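Local atomic coordinates of inositol monophosphatase family protein (Staphylococcus aureus subsp. aureus MSSA476, PDB entry 4I3Y), a protein that probably hydrolyses inositol monophosphate to inositol and phosphate in a magnesium-dependent reaction that lithium inhibits. Residues I112-Y117 with M122-Y127; K136-R139 with A143-N146. All coordinates share one frame; numbering follows the deposited sequence.

Interaction 1. Residues I112-Y117 with M122-Y127; sequences ILAYFY and MLSYVY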
# COMPACT_ATOMS: atom_id res chain seq x y z
N ILE A 112 2.70 1.54 -17.18
CA ILE A 112 3.75 2.53 -17.38
C ILE A 112 4.04 2.84 -18.87
O ILE A 112 4.36 1.93 -19.70
CB ILE A 112 5.06 2.16 -16.63
CG1 ILE A 112 4.73 1.92 -15.15
CG2 ILE A 112 6.14 3.27 -16.80
CD1 ILE A 112 5.90 1.50 -14.26
N LEU A 113 4.02 4.13 -19.20
CA LEU A 113 4.39 4.54 -20.59
C LEU A 113 5.32 5.70 -20.58
O LEU A 113 5.14 6.62 -19.78
CB LEU A 113 3.16 5.00 -21.39
CG LEU A 113 2.39 3.90 -22.08
CD1 LEU A 113 1.01 4.41 -22.53
CD2 LEU A 113 3.18 3.25 -23.24
N ALA A 114 6.31 5.70 -21.49
CA ALA A 114 7.23 6.82 -21.56
C ALA A 114 7.72 6.96 -23.02
O ALA A 114 8.07 5.95 -23.68
CB ALA A 114 8.42 6.64 -20.61
N TYR A 115 7.67 8.22 -23.49
CA TYR A 115 8.09 8.59 -24.83
C TYR A 115 9.39 9.43 -24.78
O TYR A 115 9.50 10.48 -24.09
CB TYR A 115 6.97 9.38 -25.52
CG TYR A 115 7.37 10.09 -26.80
CD1 TYR A 115 7.80 9.37 -27.93
CD2 TYR A 115 7.30 11.52 -26.89
CE1 TYR A 115 8.14 10.03 -29.13
CE2 TYR A 115 7.64 12.21 -28.08
CZ TYR A 115 8.05 11.47 -29.20
OH TYR A 115 8.42 12.13 -30.38
N PHE A 116 10.34 9.01 -25.59
CA PHE A 116 11.65 9.60 -25.63
C PHE A 116 11.88 10.06 -27.07
O PHE A 116 11.67 9.28 -28.01
CB PHE A 116 12.75 8.56 -25.26
CG PHE A 116 12.69 8.11 -23.84
CD1 PHE A 116 13.45 8.76 -22.87
CD2 PHE A 116 11.82 7.10 -23.46
CE1 PHE A 116 13.37 8.39 -21.54
CE2 PHE A 116 11.74 6.71 -22.13
CZ PHE A 116 12.51 7.36 -21.17
N TYR A 117 12.28 11.30 -27.19
CA TYR A 117 12.51 11.89 -28.52
C TYR A 117 14.02 12.12 -28.66
O TYR A 117 14.59 12.93 -27.91
CB TYR A 117 11.73 13.20 -28.70
CG TYR A 117 12.12 13.92 -30.00
CD1 TYR A 117 11.82 13.35 -31.23
CD2 TYR A 117 12.84 15.14 -29.98
CE1 TYR A 117 12.19 13.97 -32.41
CE2 TYR A 117 13.21 15.77 -31.17
CZ TYR A 117 12.89 15.16 -32.38
OH TYR A 117 13.22 15.72 -33.59
N MET A 122 10.06 13.14 -23.11
CA MET A 122 9.08 14.16 -23.48
C MET A 122 7.69 13.94 -22.82
O MET A 122 7.06 14.92 -22.41
CB MET A 122 8.91 14.21 -25.01
CG MET A 122 10.18 14.60 -25.79
SD MET A 122 10.81 16.19 -25.24
CE MET A 122 12.24 16.44 -26.28
N LEU A 123 7.22 12.69 -22.80
CA LEU A 123 5.89 12.32 -22.19
C LEU A 123 6.07 11.07 -21.31
O LEU A 123 6.79 10.14 -21.67
CB LEU A 123 4.83 12.02 -23.24
CG LEU A 123 4.45 13.10 -24.25
CD1 LEU A 123 3.54 12.49 -25.34
CD2 LEU A 123 3.79 14.32 -23.60
N SER A 124 5.45 11.09 -20.14
CA SER A 124 5.47 9.94 -19.20
C SER A 124 4.13 9.69 -18.56
O SER A 124 3.41 10.63 -18.30
CB SER A 124 6.51 10.16 -18.10
OG SER A 124 7.79 10.25 -18.71
N TYR A 125 3.82 8.42 -18.30
CA TYR A 125 2.53 8.04 -17.80
C TYR A 125 2.67 6.89 -16.82
O TYR A 125 3.34 5.89 -17.16
CB TYR A 125 1.60 7.55 -18.96
CG TYR A 125 1.39 8.62 -20.00
CD1 TYR A 125 0.43 9.63 -19.81
CD2 TYR A 125 2.22 8.70 -21.12
CE1 TYR A 125 0.29 10.66 -20.74
CE2 TYR A 125 2.14 9.73 -22.02
CZ TYR A 125 1.14 10.68 -21.84
OH TYR A 125 1.04 11.64 -22.77
N VAL A 126 1.99 7.03 -15.66
CA VAL A 126 1.79 5.96 -14.69
C VAL A 126 0.30 5.89 -14.35
O VAL A 126 -0.25 6.78 -13.66
CB VAL A 126 2.62 6.09 -13.40
CG1 VAL A 126 2.34 4.87 -12.50
CG2 VAL A 126 4.12 6.18 -13.72
N TYR A 127 -0.35 4.85 -14.87
CA TYR A 127 -1.80 4.76 -14.67
C TYR A 127 -2.10 3.80 -13.57
O TYR A 127 -2.05 2.56 -13.80
CB TYR A 127 -2.56 4.32 -15.96
CG TYR A 127 -4.08 4.42 -15.86
CD1 TYR A 127 -4.70 5.27 -14.93
CD2 TYR A 127 -4.91 3.68 -16.74
CE1 TYR A 127 -6.07 5.35 -14.83
CE2 TYR A 127 -6.31 3.74 -16.65
CZ TYR A 127 -6.87 4.57 -15.71
OH TYR A 127 -8.21 4.64 -15.64

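Interaction 2. Residues K136-R139 with A143-N146; sequences KAIR and AFCN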
# COMPACT_ATOMS: atom_id res chain seq x y z
N LYS A 136 0.58 11.83 -15.04
CA LYS A 136 1.27 12.12 -16.31
C LYS A 136 2.25 13.26 -16.14
O LYS A 136 2.06 14.12 -15.27
CB LYS A 136 0.27 12.42 -17.43
CG LYS A 136 -0.49 13.73 -17.23
CD LYS A 136 -1.41 13.98 -18.44
CE LYS A 136 -2.04 15.39 -18.38
NZ LYS A 136 -2.91 15.54 -19.58
N ALA A 137 3.30 13.23 -16.96
CA ALA A 137 4.32 14.26 -17.02
C ALA A 137 4.48 14.68 -18.50
O ALA A 137 4.58 13.82 -19.39
CB ALA A 137 5.61 13.73 -16.47
N ILE A 138 4.45 16.00 -18.74
CA ILE A 138 4.58 16.57 -20.08
C ILE A 138 5.58 17.69 -20.08
O ILE A 138 5.39 18.68 -19.36
CB ILE A 138 3.26 17.19 -20.60
CG1 ILE A 138 2.21 16.10 -20.77
CG2 ILE A 138 3.52 18.01 -21.89
CD1 ILE A 138 1.13 16.21 -19.74
N ARG A 139 6.65 17.52 -20.87
CA ARG A 139 7.76 18.48 -20.89
C ARG A 139 7.20 19.83 -21.33
O ARG A 139 6.59 19.91 -22.36
CB ARG A 139 8.84 17.98 -21.85
CG ARG A 139 10.11 18.81 -22.05
CD ARG A 139 11.25 17.80 -22.40
NE ARG A 139 12.24 18.17 -21.45
CZ ARG A 139 12.93 17.48 -20.59
NH1 ARG A 139 13.02 16.16 -20.51
NH2 ARG A 139 13.67 18.22 -19.84
N ALA A 143 3.65 18.08 -14.34
CA ALA A 143 3.19 16.75 -13.93
C ALA A 143 1.84 16.86 -13.28
O ALA A 143 1.58 17.83 -12.57
CB ALA A 143 4.21 16.07 -13.00
N PHE A 144 0.97 15.87 -13.57
CA PHE A 144 -0.44 15.91 -13.15
C PHE A 144 -0.91 14.56 -12.61
O PHE A 144 -0.43 13.51 -13.03
CB PHE A 144 -1.35 16.32 -14.35
CG PHE A 144 -0.99 17.64 -14.92
CD1 PHE A 144 -1.66 18.81 -14.50
CD2 PHE A 144 0.05 17.75 -15.87
CE1 PHE A 144 -1.30 20.07 -15.02
CE2 PHE A 144 0.39 18.99 -16.42
CZ PHE A 144 -0.28 20.15 -15.97
N CYS A 145 -1.85 14.57 -11.68
CA CYS A 145 -2.59 13.35 -11.30
C CYS A 145 -4.03 13.65 -11.62
O CYS A 145 -4.63 14.57 -11.02
CB CYS A 145 -2.41 13.00 -9.84
SG CYS A 145 -3.35 11.52 -9.36
N ASN A 146 -4.59 12.93 -12.59
CA ASN A 146 -5.95 13.27 -13.10
C ASN A 146 -6.08 14.73 -13.39
O ASN A 146 -7.06 15.37 -13.00
CB ASN A 146 -7.06 12.85 -12.13
CG ASN A 146 -7.19 11.34 -12.06
OD1 ASN A 146 -6.77 10.66 -13.00
ND2 ASN A 146 -7.78 10.80 -10.96

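Interaction 1. Residues I112-Y117 with M122-Y127
The ring of Y115 lies against the start of the M122 side chain, with CD2 of Y115 3.7 Å from CB of M122. CG of Y115 stands anti to the backbone N (chi1 167°), which lays the ring along its own strand, so that its CD2 side meets M122. Separately, CB of Y115 meets CB of L123. M122 and L123 both face Y115, a classic beta bulge: M122 N gives a straight bond of 2.9 Å to Y115 O, and L123 N reaches the same oxygen by a weak bond of 3.4 Å. The unbranched, supple chain of M122, bent at chi2 (-57°), then runs on to Y117, where its CG packs 3.6 Å from CB of Y117 and its CE lies at the edge of the phenol ring. Further along, L113 and Y125 form a hydrogen-bonded pair. L113 N bonds Y125 O almost linearly, whereas the return bond from Y125 N to L113 O, 2.7 Å long, is bent to 141° at the hydrogen. On this face the large side chains of L113, L123 and Y125 suit the cover of helix 12-35, while Y115 stacks on W91; the hydroxyls of Y125 and Y115 are hydrogen-bonded to D16 and H89 respectively. The other face carries small A114 opposite S124, CB to OG 4.1 Å; A114 touches A217, and OG of S124 makes a weak hydrogen bond to A218 O. There too, the side chain of I112 is about 7 Å from a bound magnesium ion. This is a bulged antiparallel beta hairpin, set in the mixed sheet of the inositol monophosphatase fold.

Interaction 2. Residues K136-R139 with A143-N146
This is an antiparallel hairpin contact near one end of the large mixed sheet, joining strand 133-138 to strand 142-145. K136 and F144 form its hydrogen-bonded pair: K136 N donates to F144 O at 2.8 Å, and F144 N returns a 2.7 Å bond to K136 O. Above these bonds the two side chains cross obliquely. CG of K136 sits between its backbone N and carbonyl carbon (chi1 68°), and from there the extended chain passes the phenyl ring, bringing CE of K136 to 4.0 Å from CD2 of F144. Lysine suits the place because its methylenes can lie against an aromatic ring while NZ of K136 reaches D16 of helix 12-35 in a salt bridge. I138 adds a looser touch, its CD1 4.3 Å from CD2 of F144. On the reverse face A137 and A143 form the non-hydrogen-bonded pair, their CA atoms 4.1 Å apart; F222 of helix 219-225 touches both alanines, whose small methyls suit so close a pairing. K136 thus divides its work, its carbon chain giving apolar cover to F144 and its charge being balanced by an aspartate beyond the hairpin.

Along the chain, strand 110-117 turns back at once into strand 120-128, and interaction 1 closes that hairpin. Strand 133-138 follows, and strand 142-145 then folds back on it to close the second hairpin in interaction 2. The two loops come in series, neither nested nor crossed. The middle pair of strands, 120-128 and 133-138, stitches them together: S124 O and A137 N, 2.9 Å apart, probably share a hydrogen bond, and CD1 of Y125 packs on CB of K136. The result is an antiparallel meander of four neighbouring strands, with helix 12-35 lying against one face of both hairpins.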